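Adherence and virulence protein A (Streptococcus pneumoniae, PDB 6PON) binds fibronectin and acts in the adherence and virulence of the pneumococcus. Local coordinates at the interface of chains A and B. Sequence-based numbering; all coordinates share one arbitrary frame. Chains: chain A/B, Adherence and virulence protein A.

Contact 1: the interface of chains A and B. Residues chain A 226, 228; chain B 6, 10, 174.
A:Phe226, at the C-terminal end of helix 204-227, enters between two phenylalanines of the other chain and meets each ring nearly at right angles, forming an aromatic cluster that packs this helix end on helix 5-19 and B:Phe174 of the partner. Towards B:Phe6 the interplanar angle is 88°. The CD1-CE1 side of one ring lies across the CD1-CE1 side of the other, with A:Phe226 CE1 3.5 Å from B:Phe6 CD1, so the contact is edge-to-face but off-centre. Towards B:Phe174 the planes are 75° apart: A:Phe226 CD1 points onto one face of B:Phe174, displaced towards its rim and 3.7 Å from CZ. The same A:Phe226 CD1 therefore touches both partners, which should restrict rotation of its ring. The carbonyl O of A:Phe226 lies 3.2 Å from B:Phe174 CE1, where the helix end might polarise the aromatic C-H. The B:Phe6 ring is positioned by its chi1 of 178°, turned away from its backbone N. A further, weaker contact crosses the interface one turn along, where B:His10 CE1 lies 3.7 Å from the carbonyl O of A:Gln228. At the imidazole edge, in plane, B:Phe6 O lies 3.3 Å from B:His10 CD2.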
loop_
_atom_site.group_PDB
_atom_site.type_symbol
_atom_site.label_atom_id
_atom_site.label_comp_id
_atom_site.label_asym_id
_atom_site.label_seq_id
_atom_site.Cartn_x
_atom_site.Cartn_y
_atom_site.Cartn_z
ATOM N N PHE A 226 -0.051 11.457 -7.174
ATOM C CA PHE A 226 -0.640 12.293 -8.196
ATOM C C PHE A 226 -1.317 13.536 -7.642
ATOM O O PHE A 226 -1.714 14.396 -8.426
ATOM C CB PHE A 226 -1.610 11.471 -9.040
ATOM C CG PHE A 226 -0.910 10.550 -10.020
ATOM C CD1 PHE A 226 -0.296 11.063 -11.160
ATOM C CD2 PHE A 226 -0.843 9.188 -9.790
ATOM C CE1 PHE A 226 0.360 10.233 -12.061
ATOM C CE2 PHE A 226 -0.184 8.358 -10.683
ATOM C CZ PHE A 226 0.420 8.888 -11.833
ATOM N N GLN A 228 0.241 15.471 -5.052
ATOM C CA GLN A 228 1.157 16.265 -4.264
ATOM C C GLN A 228 1.479 17.581 -4.979
ATOM O O GLN A 228 1.327 17.723 -6.195
ATOM C CB GLN A 228 2.420 15.452 -3.936
ATOM C CG GLN A 228 3.420 15.305 -5.039
ATOM C CD GLN A 228 4.446 14.202 -4.784
ATOM O OE1 GLN A 228 4.488 13.207 -5.514
ATOM N NE2 GLN A 228 5.282 14.377 -3.767
ATOM N N PHE B 6 2.555 13.682 -17.143
ATOM C CA PHE B 6 2.583 13.969 -15.713
ATOM C C PHE B 6 3.265 15.303 -15.437
ATOM O O PHE B 6 2.728 16.143 -14.706
ATOM C CB PHE B 6 3.292 12.821 -14.983
ATOM C CG PHE B 6 3.429 13.023 -13.495
ATOM C CD1 PHE B 6 2.309 13.060 -12.677
ATOM C CD2 PHE B 6 4.677 13.134 -12.916
ATOM C CE1 PHE B 6 2.437 13.231 -11.304
ATOM C CE2 PHE B 6 4.815 13.297 -11.544
ATOM C CZ PHE B 6 3.705 13.342 -10.737
ATOM N N HIS B 10 1.615 19.423 -14.320
ATOM C CA HIS B 10 2.052 20.408 -13.340
ATOM C C HIS B 10 2.280 21.769 -13.984
ATOM O O HIS B 10 1.774 22.784 -13.492
ATOM C CB HIS B 10 3.305 19.913 -12.613
ATOM C CG HIS B 10 3.016 18.858 -11.592
ATOM N ND1 HIS B 10 2.948 19.123 -10.241
ATOM C CD2 HIS B 10 2.735 17.541 -11.731
ATOM C CE1 HIS B 10 2.662 18.011 -9.591
ATOM N NE2 HIS B 10 2.519 17.039 -10.473
ATOM N N PHE B 174 -4.856 10.720 -13.055
ATOM C CA PHE B 174 -5.329 11.748 -12.134
ATOM C C PHE B 174 -6.807 11.577 -11.810
ATOM O O PHE B 174 -7.243 11.954 -10.724
ATOM C CB PHE B 174 -5.086 13.150 -12.724
ATOM C CG PHE B 174 -3.646 13.573 -12.723
ATOM C CD1 PHE B 174 -3.077 14.127 -11.598
ATOM C CD2 PHE B 174 -2.864 13.415 -13.845
ATOM C CE1 PHE B 174 -1.748 14.508 -11.581
ATOM C CE2 PHE B 174 -1.541 13.794 -13.838
ATOM C CZ PHE B 174 -0.983 14.341 -12.697
#

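Contact 2: the interface of chains A and B. Residues chain A 209, 212; chain B 225, 243-245.
Carboxylate oxygen OE1 of A:Glu209 accepts two hydrogen bonds, one from each chain, in a polar contact between helix 204-227 and a partner loop that joins the copies in the crystal dimer and may do so biologically. Across the interface comes the backbone N of B:Ala245, at 3.0 Å from OE1 and moderately bent, with 141° at the hydrogen. From its own helix, one turn on, A:Arg212 NE donates to OE1, also at 3.0 Å and straighter, at 161°. Both donors are well tilted from the carboxylate plane and arrive on opposite faces of it. A:Arg212 grips side-on: while NE takes OE1, NH2 bonds to OE2 at 3.0 Å. This two-pronged pairing, a salt bridge through NE with a second hydrogen bond through NH2, should fix the rotation of the carboxylate. Nearby positive charge would be expected to favour the ionised acid. OE2 also reaches the partner through water 1, which stands 2.5 Å from A:Glu209 OE2 and 2.6 Å from the carbonyl O of B:Pro243. The aliphatic part packs as well. A:Glu209 CB sits above the centre of the B:Phe244 ring, and CG also meets B:Phe225 CE1; the bend at chi2 (75°) then turns the carboxylate towards B:Ala245 N and A:Arg212. Beside OE1, the methyl of B:Ala245 lies against the arginine, its CB 3.5 Å from A:Arg212 CD.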
loop_
_atom_site.group_PDB
_atom_site.type_symbol
_atom_site.label_atom_id
_atom_site.label_comp_id
_atom_site.label_asym_id
_atom_site.label_seq_id
_atom_site.Cartn_x
_atom_site.Cartn_y
_atom_site.Cartn_z
ATOM N N GLU A 209 -7.776 -10.112 4.922
ATOM C CA GLU A 209 -7.602 -8.729 5.345
ATOM C C GLU A 209 -6.229 -8.204 4.955
ATOM O O GLU A 209 -6.104 -7.042 4.570
ATOM C CB GLU A 209 -7.817 -8.590 6.851
ATOM C CG GLU A 209 -7.481 -7.191 7.365
ATOM C CD GLU A 209 -8.533 -6.155 7.013
ATOM O OE1 GLU A 209 -9.526 -6.495 6.326
ATOM O OE2 GLU A 209 -8.377 -4.999 7.449
ATOM N N ARG A 212 -6.244 -7.262 1.315
ATOM C CA ARG A 212 -6.976 -6.015 1.117
ATOM C C ARG A 212 -6.135 -4.817 1.534
ATOM O O ARG A 212 -6.037 -3.823 0.800
ATOM C CB ARG A 212 -8.287 -6.073 1.906
ATOM C CG ARG A 212 -9.209 -4.881 1.790
ATOM C CD ARG A 212 -10.227 -4.877 2.967
ATOM N NE ARG A 212 -9.591 -4.384 4.182
ATOM C CZ ARG A 212 -9.314 -3.097 4.397
ATOM N NH1 ARG A 212 -9.653 -2.189 3.487
ATOM N NH2 ARG A 212 -8.703 -2.714 5.513
ATOM N N PHE B 225 1.043 -3.911 9.480
ATOM C CA PHE B 225 -0.018 -4.851 9.803
ATOM C C PHE B 225 0.422 -5.820 10.889
ATOM O O PHE B 225 -0.385 -6.199 11.743
ATOM C CB PHE B 225 -0.445 -5.592 8.526
ATOM C CG PHE B 225 -1.595 -6.524 8.716
ATOM C CD1 PHE B 225 -2.892 -6.053 8.691
ATOM C CD2 PHE B 225 -1.387 -7.874 8.912
ATOM C CE1 PHE B 225 -3.972 -6.920 8.867
ATOM C CE2 PHE B 225 -2.452 -8.734 9.083
ATOM C CZ PHE B 225 -3.751 -8.258 9.055
ATOM N N PRO B 243 -9.041 -4.373 13.887
ATOM C CA PRO B 243 -10.270 -4.351 13.077
ATOM C C PRO B 243 -10.022 -4.862 11.661
ATOM O O PRO B 243 -9.038 -4.499 11.003
ATOM C CB PRO B 243 -10.692 -2.877 13.097
ATOM C CG PRO B 243 -9.416 -2.120 13.462
ATOM C CD PRO B 243 -8.683 -3.036 14.400
ATOM N N PHE B 244 -10.911 -5.747 11.214
ATOM C CA PHE B 244 -10.931 -6.262 9.853
ATOM C C PHE B 244 -12.029 -5.555 9.055
ATOM O O PHE B 244 -12.869 -4.845 9.604
ATOM C CB PHE B 244 -11.156 -7.781 9.851
ATOM C CG PHE B 244 -9.966 -8.588 10.289
ATOM C CD1 PHE B 244 -8.804 -7.975 10.722
ATOM C CD2 PHE B 244 -10.020 -9.983 10.256
ATOM C CE1 PHE B 244 -7.711 -8.736 11.142
ATOM C CE2 PHE B 244 -8.942 -10.763 10.650
ATOM C CZ PHE B 244 -7.775 -10.148 11.109
ATOM N N ALA B 245 -12.035 -5.777 7.740
ATOM C CA ALA B 245 -12.983 -5.059 6.888
ATOM C C ALA B 245 -14.440 -5.414 7.197
ATOM O O ALA B 245 -15.328 -4.573 7.006
ATOM C CB ALA B 245 -12.678 -5.329 5.422
HETATM O O HOH W 1 -6.991 -4.333 9.413
#

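Contact 3: the interface of chains A and B. Residues chain A 239-241, 255, 258-259; chain B 7, 10-11.
Aromatic packing centres on B:Phe7, whose ring is inserted among chain A residues and which loses 90 Å² of surface to that chain. The ring of A:Phe239 approaches it edge-to-face with planes 75° apart: A:Phe239 CE1 stands over the centre of the B:Phe7 face, and A:Phe239 CD1 comes to 3.4 Å from B:Phe7 CE2. Over one face of A:Phe239 lies A:Leu259 CD2, which supports the ring from within its own chain. A CH-pi contact is added at B:His10, where A:Pro241 CB sits over one face of the imidazole, towards the rim, 3.5 Å from CG.

Aliphatic contacts complete the enclosure. A:Pro241 CD meets B:Phe7 CD2 at 3.4 Å, while A:Leu258 CD2 lies at the ring edge, in its plane. Across the ring from A:Pro241, A:Leu259 CD1 comes to 3.7 Å from B:Phe7 CE1. The methyls of A:Leu255 divide the work: CD2 lies by B:Phe7, on the other side of its ring plane from A:Phe239 and towards the rim, the two side chains running past each other in opposite directions, whereas CD1 rests against helix 5-19, 3.5 Å from B:Ile11 CA. With CG swung opposite the main-chain nitrogen (chi1 -171°), B:Phe7 projects into the pocket. This knob-in-socket fit docks the N-terminal helix of one chain against strand 239-240 and helix 255-262 of the other, and so joins the copies in the crystal dimer.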
loop_
_atom_site.group_PDB
_atom_site.type_symbol
_atom_site.label_atom_id
_atom_site.label_comp_id
_atom_site.label_asym_id
_atom_site.label_seq_id
_atom_site.Cartn_x
_atom_site.Cartn_y
_atom_site.Cartn_z
ATOM N N PHE A 239 14.554 15.685 -15.252
ATOM C CA PHE A 239 13.944 16.682 -14.382
ATOM C C PHE A 239 12.560 16.170 -14.006
ATOM O O PHE A 239 11.990 15.315 -14.695
ATOM C CB PHE A 239 13.850 18.052 -15.073
ATOM C CG PHE A 239 13.189 17.990 -16.432
ATOM C CD1 PHE A 239 11.812 18.083 -16.555
ATOM C CD2 PHE A 239 13.943 17.791 -17.578
ATOM C CE1 PHE A 239 11.198 18.009 -17.801
ATOM C CE2 PHE A 239 13.338 17.712 -18.825
ATOM C CZ PHE A 239 11.963 17.815 -18.935
ATOM N N SER A 240 12.005 16.717 -12.927
ATOM C CA SER A 240 10.740 16.176 -12.460
ATOM C C SER A 240 9.886 17.280 -11.862
ATOM O O SER A 240 10.419 18.235 -11.284
ATOM C CB SER A 240 10.969 15.060 -11.430
ATOM O OG SER A 240 11.607 15.567 -10.282
ATOM N N PRO A 241 8.559 17.175 -11.971
ATOM C CA PRO A 241 7.695 18.189 -11.353
ATOM C C PRO A 241 7.610 18.051 -9.847
ATOM O O PRO A 241 7.314 19.031 -9.153
ATOM C CB PRO A 241 6.338 17.927 -12.014
ATOM C CG PRO A 241 6.356 16.427 -12.242
ATOM C CD PRO A 241 7.784 16.079 -12.586
ATOM N N LEU A 255 8.516 25.429 -12.347
ATOM C CA LEU A 255 8.965 24.476 -13.355
ATOM C C LEU A 255 9.669 25.150 -14.526
ATOM O O LEU A 255 10.482 24.508 -15.206
ATOM C CB LEU A 255 7.771 23.661 -13.835
ATOM C CG LEU A 255 7.107 22.920 -12.670
ATOM C CD1 LEU A 255 5.667 22.589 -12.989
ATOM C CD2 LEU A 255 7.870 21.650 -12.325
ATOM N N LEU A 258 13.317 25.688 -13.595
ATOM C CA LEU A 258 13.923 24.364 -13.702
ATOM C C LEU A 258 14.317 24.030 -15.140
ATOM O O LEU A 258 15.450 23.607 -15.404
ATOM C CB LEU A 258 12.945 23.328 -13.154
ATOM C CG LEU A 258 13.216 21.865 -13.461
ATOM C CD1 LEU A 258 14.384 21.378 -12.630
ATOM C CD2 LEU A 258 11.939 21.043 -13.215
ATOM N N LEU A 259 13.390 24.207 -16.089
ATOM C CA LEU A 259 13.678 23.827 -17.471
ATOM C C LEU A 259 14.695 24.762 -18.111
ATOM O O LEU A 259 15.504 24.323 -18.937
ATOM C CB LEU A 259 12.388 23.801 -18.286
ATOM C CG LEU A 259 11.484 22.612 -17.970
ATOM C CD1 LEU A 259 10.106 22.775 -18.591
ATOM C CD2 LEU A 259 12.140 21.349 -18.458
ATOM N N PHE B 7 4.456 15.513 -16.015
ATOM C CA PHE B 7 5.120 16.808 -15.890
ATOM C C PHE B 7 4.244 17.926 -16.436
ATOM O O PHE B 7 4.098 18.989 -15.815
ATOM C CB PHE B 7 6.455 16.786 -16.628
ATOM C CG PHE B 7 7.308 18.001 -16.377
ATOM C CD1 PHE B 7 7.229 19.110 -17.216
ATOM C CD2 PHE B 7 8.200 18.032 -15.313
ATOM C CE1 PHE B 7 8.009 20.231 -16.989
ATOM C CE2 PHE B 7 8.987 19.146 -15.079
ATOM C CZ PHE B 7 8.888 20.259 -15.921
ATOM N N HIS B 10 1.615 19.423 -14.320
ATOM C CA HIS B 10 2.052 20.408 -13.340
ATOM C C HIS B 10 2.280 21.769 -13.984
ATOM O O HIS B 10 1.774 22.784 -13.492
ATOM C CB HIS B 10 3.305 19.913 -12.613
ATOM C CG HIS B 10 3.016 18.858 -11.592
ATOM N ND1 HIS B 10 2.948 19.123 -10.241
ATOM C CD2 HIS B 10 2.735 17.541 -11.731
ATOM C CE1 HIS B 10 2.662 18.011 -9.591
ATOM N NE2 HIS B 10 2.519 17.039 -10.473
ATOM N N ILE B 11 3.019 21.818 -15.096
ATOM C CA ILE B 11 3.389 23.130 -15.619
ATOM C C ILE B 11 2.192 23.846 -16.238
ATOM O O ILE B 11 2.145 25.084 -16.253
ATOM C CB ILE B 11 4.558 23.031 -16.619
ATOM C CG1 ILE B 11 5.143 24.441 -16.853
ATOM C CG2 ILE B 11 4.093 22.393 -17.926
ATOM C CD1 ILE B 11 6.565 24.468 -17.423
#

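Contact 1 and contact 3 are neighbours, the centres of their C-alpha atoms about 11 Å apart, and both use helix 5-19 of chain B, with B:His10 common to the two. Contact 2 lies about 29 Å from contact 1 and about 38 Å from contact 3, towards the other end of the interface. Helix 204-227 of chain A spans the gap, and B:Phe225 of contact 2 ends the same helix in chain B (204-225), so both ends of the paired helices serve the interface. Two-fold symmetry repeats each contact with chains exchanged. This extended arrangement suggests a dimer, although the structure alone does not show it in solution.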